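Local coordinates for protein lipase (Pelosinus fermentans, PDB 5AH0) that probably hydrolyses ester bonds as a zinc-containing bacterial lipase of the alpha/beta-hydrolase superfamily and breaks down the polyester poly(butylene adipate-co-terephthalate), at residues A[83-88]-A[139-144]; A[262-267]-A[350-355]; A[181-186]-A[194-199]. All coordinates share one frame; numbering follows the deposited sequence.

Contact 1 (A[83-88]-A[139-144])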
loop_
_atom_site.group_PDB
_atom_site.type_symbol
_atom_site.label_atom_id
_atom_site.label_comp_id
_atom_site.label_asym_id
_atom_site.label_seq_id
_atom_site.Cartn_x
_atom_site.Cartn_y
_atom_site.Cartn_z
ATOM N N SER A 83 -1.096 2.638 21.316
ATOM C CA SER A 83 0.190 2.838 21.949
ATOM C C SER A 83 0.824 3.891 21.066
ATOM O O SER A 83 0.791 3.756 19.844
ATOM C CB SER A 83 1.039 1.568 21.982
ATOM O OG SER A 83 0.320 0.468 22.501
ATOM N N ARG A 84 1.350 4.961 21.649
ATOM C CA ARG A 84 1.943 6.024 20.841
ATOM C C ARG A 84 3.139 5.522 20.040
ATOM O O ARG A 84 3.310 5.863 18.872
ATOM C CB ARG A 84 2.375 7.206 21.715
ATOM C CG ARG A 84 2.986 8.334 20.900
ATOM C CD ARG A 84 3.780 9.316 21.731
ATOM N NE ARG A 84 4.585 10.178 20.872
ATOM C CZ ARG A 84 5.096 11.346 21.242
ATOM N NH1 ARG A 84 4.875 11.818 22.462
ATOM N NH2 ARG A 84 5.815 12.051 20.380
ATOM N N TYR A 85 3.964 4.710 20.690
ATOM C CA TYR A 85 5.216 4.261 20.105
ATOM C C TYR A 85 5.106 2.832 19.593
ATOM O O TYR A 85 4.525 1.971 20.256
ATOM C CB TYR A 85 6.351 4.371 21.126
ATOM C CG TYR A 85 6.780 5.793 21.438
ATOM C CD1 TYR A 85 7.620 6.490 20.573
ATOM C CD2 TYR A 85 6.365 6.432 22.609
ATOM C CE1 TYR A 85 8.029 7.786 20.856
ATOM C CE2 TYR A 85 6.766 7.730 22.898
ATOM C CZ TYR A 85 7.598 8.400 22.018
ATOM O OH TYR A 85 8.006 9.685 22.289
ATOM N N GLY A 86 5.663 2.590 18.408
ATOM C CA GLY A 86 5.637 1.274 17.792
ATOM C C GLY A 86 6.957 0.532 17.897
ATOM O O GLY A 86 7.621 0.551 18.935
ATOM N N ARG A 87 7.342 -0.128 16.809
ATOM C CA ARG A 87 8.570 -0.915 16.782
ATOM C C ARG A 87 9.761 -0.032 16.476
ATOM O O ARG A 87 9.606 1.147 16.148
ATOM C CB ARG A 87 8.475 -2.029 15.743
ATOM C CG ARG A 87 7.317 -2.963 15.954
ATOM C CD ARG A 87 7.296 -4.073 14.904
ATOM N NE ARG A 87 6.145 -4.945 15.123
ATOM C CZ ARG A 87 5.850 -6.027 14.408
ATOM N NH1 ARG A 87 6.618 -6.400 13.385
ATOM N NH2 ARG A 87 4.774 -6.736 14.726
ATOM N N THR A 88 10.953 -0.606 16.577
ATOM C CA THR A 88 12.160 0.133 16.251
ATOM C C THR A 88 12.900 -0.539 15.083
ATOM O O THR A 88 13.042 -1.763 15.041
ATOM C CB THR A 88 13.101 0.254 17.478
ATOM O OG1 THR A 88 13.959 -0.892 17.544
ATOM C CG2 THR A 88 12.301 0.368 18.779
ATOM N N PRO A 139 4.127 17.075 24.576
ATOM C CA PRO A 139 4.885 17.550 25.741
ATOM C C PRO A 139 6.321 17.890 25.370
ATOM O O PRO A 139 6.704 19.056 25.335
ATOM C CB PRO A 139 4.816 16.376 26.726
ATOM C CG PRO A 139 4.292 15.206 25.963
ATOM C CD PRO A 139 3.913 15.619 24.584
ATOM N N SER A 140 7.101 16.870 25.070
ATOM C CA SER A 140 8.393 17.078 24.461
ATOM C C SER A 140 8.655 15.857 23.621
ATOM O O SER A 140 7.800 14.962 23.528
ATOM C CB SER A 140 9.494 17.279 25.498
ATOM O OG SER A 140 9.706 16.104 26.254
ATOM N N GLN A 141 9.816 15.837 22.982
ATOM C CA GLN A 141 10.235 14.672 22.233
ATOM C C GLN A 141 9.209 14.336 21.143
ATOM O O GLN A 141 8.671 13.232 21.112
ATOM C CB GLN A 141 10.430 13.492 23.186
ATOM C CG GLN A 141 11.717 12.735 22.985
ATOM C CD GLN A 141 11.790 11.485 23.834
ATOM O OE1 GLN A 141 11.512 10.381 23.358
ATOM N NE2 GLN A 141 12.153 11.651 25.106
ATOM N N LEU A 142 8.912 15.309 20.283
ATOM C CA LEU A 142 8.010 15.114 19.143
ATOM C C LEU A 142 8.723 14.412 17.977
ATOM O O LEU A 142 9.914 14.641 17.750
ATOM C CB LEU A 142 7.451 16.462 18.683
ATOM C CG LEU A 142 6.588 16.503 17.424
ATOM C CD1 LEU A 142 5.211 15.904 17.692
ATOM C CD2 LEU A 142 6.470 17.917 16.884
ATOM N N SER A 143 8.001 13.566 17.235
ATOM C CA SER A 143 8.594 12.890 16.080
ATOM C C SER A 143 8.946 13.850 14.955
ATOM O O SER A 143 8.128 14.680 14.556
ATOM C CB SER A 143 7.673 11.816 15.517
ATOM O OG SER A 143 8.273 11.244 14.363
ATOM N N SER A 144 10.161 13.701 14.434
ATOM C CA SER A 144 10.681 14.567 13.382
ATOM C C SER A 144 9.792 14.624 12.133
ATOM O O SER A 144 9.790 15.622 11.409
ATOM C CB SER A 144 12.086 14.101 12.993
ATOM O OG SER A 144 12.582 14.804 11.868
#

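Contact 2 (A[262-267]-A[350-355])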
loop_
_atom_site.group_PDB
_atom_site.type_symbol
_atom_site.label_atom_id
_atom_site.label_comp_id
_atom_site.label_asym_id
_atom_site.label_seq_id
_atom_site.Cartn_x
_atom_site.Cartn_y
_atom_site.Cartn_z
ATOM N N TYR A 262 -0.455 3.486 -12.442
ATOM C CA TYR A 262 -0.804 2.414 -13.348
ATOM C C TYR A 262 -2.149 1.834 -12.954
ATOM O O TYR A 262 -2.412 1.643 -11.771
ATOM C CB TYR A 262 0.274 1.330 -13.332
ATOM C CG TYR A 262 1.557 1.744 -14.009
ATOM C CD1 TYR A 262 2.556 2.398 -13.306
ATOM C CD2 TYR A 262 1.762 1.486 -15.359
ATOM C CE1 TYR A 262 3.730 2.786 -13.924
ATOM C CE2 TYR A 262 2.933 1.871 -15.989
ATOM C CZ TYR A 262 3.914 2.518 -15.270
ATOM O OH TYR A 262 5.076 2.897 -15.899
ATOM N N SER A 263 -3.005 1.566 -13.939
ATOM C CA SER A 263 -4.327 1.010 -13.663
ATOM C C SER A 263 -4.451 -0.419 -14.153
ATOM O O SER A 263 -3.936 -0.771 -15.218
ATOM C CB SER A 263 -5.411 1.869 -14.302
ATOM O OG SER A 263 -5.611 3.049 -13.545
ATOM N N THR A 264 -5.132 -1.243 -13.364
ATOM C CA THR A 264 -5.317 -2.660 -13.681
ATOM C C THR A 264 -6.773 -3.009 -13.882
ATOM O O THR A 264 -7.662 -2.382 -13.318
ATOM C CB THR A 264 -4.781 -3.561 -12.574
ATOM O OG1 THR A 264 -5.371 -3.151 -11.329
ATOM C CG2 THR A 264 -3.260 -3.447 -12.488
ATOM N N CYS A 265 -7.009 -4.038 -14.676
ATOM C CA CYS A 265 -8.356 -4.489 -14.956
ATOM C C CYS A 265 -8.271 -5.934 -15.380
ATOM O O CYS A 265 -7.357 -6.298 -16.113
ATOM C CB CYS A 265 -9.021 -3.646 -16.052
ATOM S SG CYS A 265 -10.805 -3.989 -16.206
ATOM N N ALA A 266 -9.196 -6.761 -14.907
ATOM C CA ALA A 266 -9.163 -8.171 -15.263
ATOM C C ALA A 266 -10.491 -8.846 -14.977
ATOM O O ALA A 266 -11.202 -8.458 -14.064
ATOM C CB ALA A 266 -8.034 -8.883 -14.509
ATOM N N THR A 267 -10.817 -9.874 -15.749
ATOM C CA THR A 267 -11.872 -10.764 -15.328
ATOM C C THR A 267 -11.161 -12.050 -14.933
ATOM O O THR A 267 -10.489 -12.692 -15.746
ATOM C CB THR A 267 -12.959 -11.029 -16.413
ATOM O OG1 THR A 267 -12.388 -11.772 -17.481
ATOM C CG2 THR A 267 -13.531 -9.733 -16.966
ATOM N N PRO A 350 -0.952 4.080 -19.586
ATOM C CA PRO A 350 -1.855 3.204 -20.339
ATOM C C PRO A 350 -2.309 2.011 -19.504
ATOM O O PRO A 350 -1.501 1.448 -18.755
ATOM C CB PRO A 350 -0.995 2.741 -21.515
ATOM C CG PRO A 350 -0.023 3.838 -21.714
ATOM C CD PRO A 350 0.272 4.394 -20.349
ATOM N N LEU A 351 -3.567 1.610 -19.675
ATOM C CA LEU A 351 -4.199 0.596 -18.840
ATOM C C LEU A 351 -3.516 -0.762 -18.914
ATOM O O LEU A 351 -3.278 -1.285 -19.998
ATOM C CB LEU A 351 -5.668 0.453 -19.238
ATOM C CG LEU A 351 -6.500 -0.615 -18.511
ATOM C CD1 LEU A 351 -6.973 -0.138 -17.136
ATOM C CD2 LEU A 351 -7.683 -1.067 -19.371
ATOM N N LEU A 352 -3.193 -1.326 -17.755
ATOM C CA LEU A 352 -2.703 -2.694 -17.681
ATOM C C LEU A 352 -3.896 -3.635 -17.731
ATOM O O LEU A 352 -4.439 -4.008 -16.697
ATOM C CB LEU A 352 -1.913 -2.929 -16.399
ATOM C CG LEU A 352 -0.751 -1.980 -16.124
ATOM C CD1 LEU A 352 -0.176 -2.230 -14.728
ATOM C CD2 LEU A 352 0.309 -2.124 -17.186
ATOM N N ASP A 353 -4.312 -4.004 -18.931
ATOM C CA ASP A 353 -5.501 -4.825 -19.104
ATOM C C ASP A 353 -5.209 -6.323 -19.009
ATOM O O ASP A 353 -4.191 -6.787 -19.515
ATOM C CB ASP A 353 -6.143 -4.495 -20.446
ATOM C CG ASP A 353 -7.616 -4.826 -20.488
ATOM O OD1 ASP A 353 -8.231 -5.007 -19.405
ATOM O OD2 ASP A 353 -8.159 -4.885 -21.613
ATOM N N THR A 354 -6.133 -7.059 -18.390
ATOM C CA THR A 354 -6.006 -8.492 -18.067
ATOM C C THR A 354 -4.909 -8.774 -17.052
ATOM O O THR A 354 -4.414 -9.905 -16.960
ATOM C CB THR A 354 -5.703 -9.364 -19.279
ATOM O OG1 THR A 354 -4.307 -9.236 -19.584
ATOM C CG2 THR A 354 -6.584 -8.975 -20.493
ATOM N N ILE A 355 -4.524 -7.737 -16.316
ATOM C CA ILE A 355 -3.617 -7.863 -15.187
ATOM C C ILE A 355 -4.440 -7.841 -13.893
ATOM O O ILE A 355 -5.078 -6.830 -13.596
ATOM C CB ILE A 355 -2.599 -6.708 -15.185
ATOM C CG1 ILE A 355 -1.769 -6.727 -16.480
ATOM C CG2 ILE A 355 -1.702 -6.726 -13.902
ATOM C CD1 ILE A 355 -0.762 -7.838 -16.526
#

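Contact 3 (A[181-186]-A[194-199])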
loop_
_atom_site.group_PDB
_atom_site.type_symbol
_atom_site.label_atom_id
_atom_site.label_comp_id
_atom_site.label_asym_id
_atom_site.label_seq_id
_atom_site.Cartn_x
_atom_site.Cartn_y
_atom_site.Cartn_z
ATOM N N ASN A 181 -8.985 -15.280 3.831
ATOM C CA ASN A 181 -8.686 -16.155 2.707
ATOM C C ASN A 181 -7.313 -15.900 2.098
ATOM O O ASN A 181 -6.672 -16.826 1.609
ATOM C CB ASN A 181 -9.757 -16.021 1.639
ATOM C CG ASN A 181 -10.983 -16.839 1.958
ATOM O OD1 ASN A 181 -10.979 -18.066 1.813
ATOM N ND2 ASN A 181 -12.047 -16.168 2.401
ATOM N N LEU A 182 -6.832 -14.663 2.146
ATOM C CA LEU A 182 -5.491 -14.402 1.638
ATOM C C LEU A 182 -4.438 -15.119 2.484
ATOM O O LEU A 182 -3.514 -15.711 1.948
ATOM C CB LEU A 182 -5.189 -12.906 1.597
ATOM C CG LEU A 182 -3.779 -12.685 1.042
ATOM C CD1 LEU A 182 -3.801 -11.882 -0.224
ATOM C CD2 LEU A 182 -2.866 -12.041 2.075
ATOM N N VAL A 183 -4.569 -15.067 3.805
ATOM C CA VAL A 183 -3.629 -15.781 4.663
ATOM C C VAL A 183 -3.718 -17.273 4.407
ATOM O O VAL A 183 -2.709 -17.943 4.226
ATOM C CB VAL A 183 -3.883 -15.523 6.154
ATOM C CG1 VAL A 183 -2.878 -16.302 7.010
ATOM C CG2 VAL A 183 -3.791 -14.053 6.445
ATOM N N ALA A 184 -4.943 -17.780 4.374
ATOM C CA ALA A 184 -5.171 -19.190 4.125
ATOM C C ALA A 184 -4.599 -19.580 2.779
ATOM O O ALA A 184 -3.995 -20.644 2.635
ATOM C CB ALA A 184 -6.648 -19.499 4.179
ATOM N N SER A 185 -4.752 -18.693 1.803
ATOM C CA SER A 185 -4.240 -18.948 0.464
ATOM C C SER A 185 -2.722 -19.047 0.444
ATOM O O SER A 185 -2.168 -19.938 -0.189
ATOM C CB SER A 185 -4.679 -17.854 -0.504
ATOM O OG SER A 185 -4.159 -18.098 -1.804
ATOM N N LEU A 186 -2.052 -18.125 1.131
ATOM C CA LEU A 186 -0.593 -18.133 1.184
ATOM C C LEU A 186 -0.056 -19.414 1.824
ATOM O O LEU A 186 0.898 -20.018 1.329
ATOM C CB LEU A 186 -0.087 -16.922 1.957
ATOM C CG LEU A 186 -0.344 -15.547 1.344
ATOM C CD1 LEU A 186 0.259 -14.470 2.246
ATOM C CD2 LEU A 186 0.199 -15.453 -0.074
ATOM N N GLU A 194 -0.088 -24.408 8.738
ATOM C CA GLU A 194 -0.197 -23.649 9.987
ATOM C C GLU A 194 1.111 -22.997 10.433
ATOM O O GLU A 194 1.107 -22.142 11.321
ATOM C CB GLU A 194 -0.707 -24.554 11.113
ATOM C CG GLU A 194 -2.212 -24.758 11.114
ATOM C CD GLU A 194 -2.977 -23.534 11.603
ATOM O OE1 GLU A 194 -2.393 -22.716 12.348
ATOM O OE2 GLU A 194 -4.165 -23.391 11.239
ATOM N N LYS A 195 2.229 -23.395 9.832
ATOM C CA LYS A 195 3.512 -22.840 10.236
ATOM C C LYS A 195 3.912 -21.625 9.412
ATOM O O LYS A 195 5.058 -21.195 9.461
ATOM C CB LYS A 195 4.615 -23.903 10.182
ATOM C CG LYS A 195 4.496 -24.956 11.278
ATOM C CD LYS A 195 5.810 -25.711 11.463
ATOM C CE LYS A 195 5.789 -26.599 12.711
ATOM N NZ LYS A 195 7.117 -27.237 12.977
ATOM N N LEU A 196 2.961 -21.068 8.668
ATOM C CA LEU A 196 3.212 -19.872 7.867
ATOM C C LEU A 196 3.646 -18.694 8.734
ATOM O O LEU A 196 3.002 -18.369 9.730
ATOM C CB LEU A 196 1.956 -19.487 7.084
ATOM C CG LEU A 196 2.021 -18.220 6.231
ATOM C CD1 LEU A 196 2.739 -18.482 4.905
ATOM C CD2 LEU A 196 0.599 -17.709 5.965
ATOM N N ILE A 197 4.742 -18.052 8.359
ATOM C CA ILE A 197 5.174 -16.859 9.064
ATOM C C ILE A 197 4.431 -15.657 8.497
ATOM O O ILE A 197 4.691 -15.217 7.377
ATOM C CB ILE A 197 6.685 -16.655 8.960
ATOM C CG1 ILE A 197 7.407 -17.940 9.376
ATOM C CG2 ILE A 197 7.122 -15.464 9.811
ATOM C CD1 ILE A 197 8.907 -17.877 9.243
ATOM N N TYR A 198 3.463 -15.166 9.255
ATOM C CA TYR A 198 2.685 -14.006 8.859
ATOM C C TYR A 198 2.246 -13.269 10.112
ATOM O O TYR A 198 1.802 -13.887 11.077
ATOM C CB TYR A 198 1.475 -14.416 8.011
ATOM C CG TYR A 198 0.799 -13.262 7.302
ATOM C CD1 TYR A 198 -0.029 -12.381 7.997
ATOM C CD2 TYR A 198 0.976 -13.055 5.935
ATOM C CE1 TYR A 198 -0.664 -11.313 7.349
ATOM C CE2 TYR A 198 0.347 -11.986 5.273
ATOM C CZ TYR A 198 -0.470 -11.127 5.993
ATOM O OH TYR A 198 -1.088 -10.078 5.363
ATOM N N ASP A 199 2.387 -11.950 10.110
ATOM C CA ASP A 199 2.054 -11.163 11.284
ATOM C C ASP A 199 1.241 -9.917 10.944
ATOM O O ASP A 199 1.619 -9.149 10.064
ATOM C CB ASP A 199 3.324 -10.757 12.022
ATOM C CG ASP A 199 3.032 -9.864 13.205
ATOM O OD1 ASP A 199 1.970 -10.060 13.843
ATOM O OD2 ASP A 199 3.847 -8.965 13.489
#

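Contact 1 (A[83-88]-A[139-144])
R84 and Q141 make the single polar bond of this contact: NH2 of R84 lies 3.2 Å from the backbone O of Q141. With an N-H...O angle of 122°, the bond is weak. CG of the arginine stands anti to its own backbone N (chi1 -179°), and the chain, extended from CG to NE, gives the reach that brings the guanidinium to the loop. One edge of this flat group faces the backbone of the loop, where L142 CA lies in its plane, 4.0 Å from NH2. The carbonyl O of S140 is also close to that plane, whereas P139 CD approaches obliquely, 4.5 Å from NH1. One face of the guanidinium is taken by Y85, whose OH sits 3.5 Å above the plane, over its centre. The neighbouring side chains thus fold against each other, and R84 CG in turn lies 4.2 Å above the plane of the Y85 ring, offset toward its rim. In fold terms, the antiparallel pair of strands 68-71 and 85-89 frames helix 74-80, and the region supplies the zinc ligands H76 and H82; the R84 side chain is about 10 Å from the zinc ion. Strand 68-71 also provides the stronger polar partner of R84, D71, whose OD2 forms a salt bridge with NE. The side chains of Y85 and Q141 cross at about a right angle, with ring and amide planes 47° apart. Their closest atoms, Y85 OH and Q141 OE1, are 3.7 Å apart, a loose approach between two exposed residues. L142 CB points away from segment 83-88, and the side chain touches E134 and R135 of helix 132-136.

Contact 2 (A[262-267]-A[350-355])
T264 and L352 pair in parallel and carry the tight, more buried side of the contact. The first torsion of L352 (chi1 -55°) sets CG anti to the carbonyl carbon, beside the backbone N. Its CD1 lies 4.0 Å from CG2 of T264 and 3.9 Å from CB of Y262, both buried residues. CG2 of T264 also meets CG2 of I355 at 3.9 Å, the two side chains crossing at about a right angle, while T264 OG1 bonds to D315. The backbone evidence agrees: L352 N donates to S263 O at 2.7 Å, and C265 N to L352 O at 3.3 Å. Strand 352-353 thereby extends the parallel sheet of the alpha/beta-hydrolase fold alongside strand 258-265, and a type II turn, L352 to I355, begins within this short strand. The opposite face, bearing C265 and D353, is the more solvent-exposed one. There C265 CB lies 4.2 Å from CD1 of L351 and 3.7 Å from OD1 of D353, and L351 and D353 are both exposed. In the turn, T354 N reaches C265 O at 2.7 Å, but the N-H...O angle of 118° makes that bond weak. The CB of T354 points away from strand 258-265.

Contact 3 (A[181-186]-A[194-199])
V183 and L186 of helix 173-190 pack against L196 and Y198 of the loop that doubles back after it, forming a buried helix-to-loop contact. Helix 173-190 probably corresponds to the lid helix of related bacterial lipases, and L215 of the following helix 215-223 also touches V183 and L196.

The aliphatic contacts centre on L196, whose CG is anti to its backbone N (chi1 178°) on a side chain that starts out toward the helix. Its branch CD2 does the touching: it lies 3.9 Å from V183 CG1 and 4.1 Å from L186 CB, and so rests between residues three positions apart on the helix. The same methyl also comes within 3.7 Å of V183 O, so it packs against the helix backbone as well as its side chains. The V183 and L196 side chains cross obliquely. On the helix side, A187 and T190 continue this surface against L196.

Aromatic packing is carried by Y198. V183 divides its two methyls between the neighbours: CG1 goes to L196, while CG2 lies over one face of the Y198 ring, 4.2 Å above its plane and displaced toward the rim. L186 approaches the ring obliquely with CD1, 3.9 Å from CE2. The Y198 ring also meets F200 edge-to-face.

As for polar bonding, the helix is held by its own i to i+4 backbone bonds, such as L186 N to L182 O at 2.9 Å. The hydroxyl of the buried Y198 is hydrogen-bonded to the backbone O of M13, and L182 comes up beside this bonded oxygen, its CD2 4.2 Å from Y198 OH.

In the fold
Along the chain the three contacts follow one another in series, and none nests in or crosses another. Contact 1 opens on strand 85-89 and closes after 50 residues in the loop beyond helix 132-136, tying the zinc-bearing region to that surface loop. Contact 3 comes next and closes the shortest loop, seven residues, at the end of helix 173-190. Contact 2 spans 82 residues and joins strand 258-265 to strand 352-353 in the parallel sheet. Contacts 1 and 3 meet through a salt bridge, R87 NH2 to D199 OD2 at 2.7 Å. Contact 2 lies across the chain's centre from contact 1, with nearest atoms about 28 Å apart.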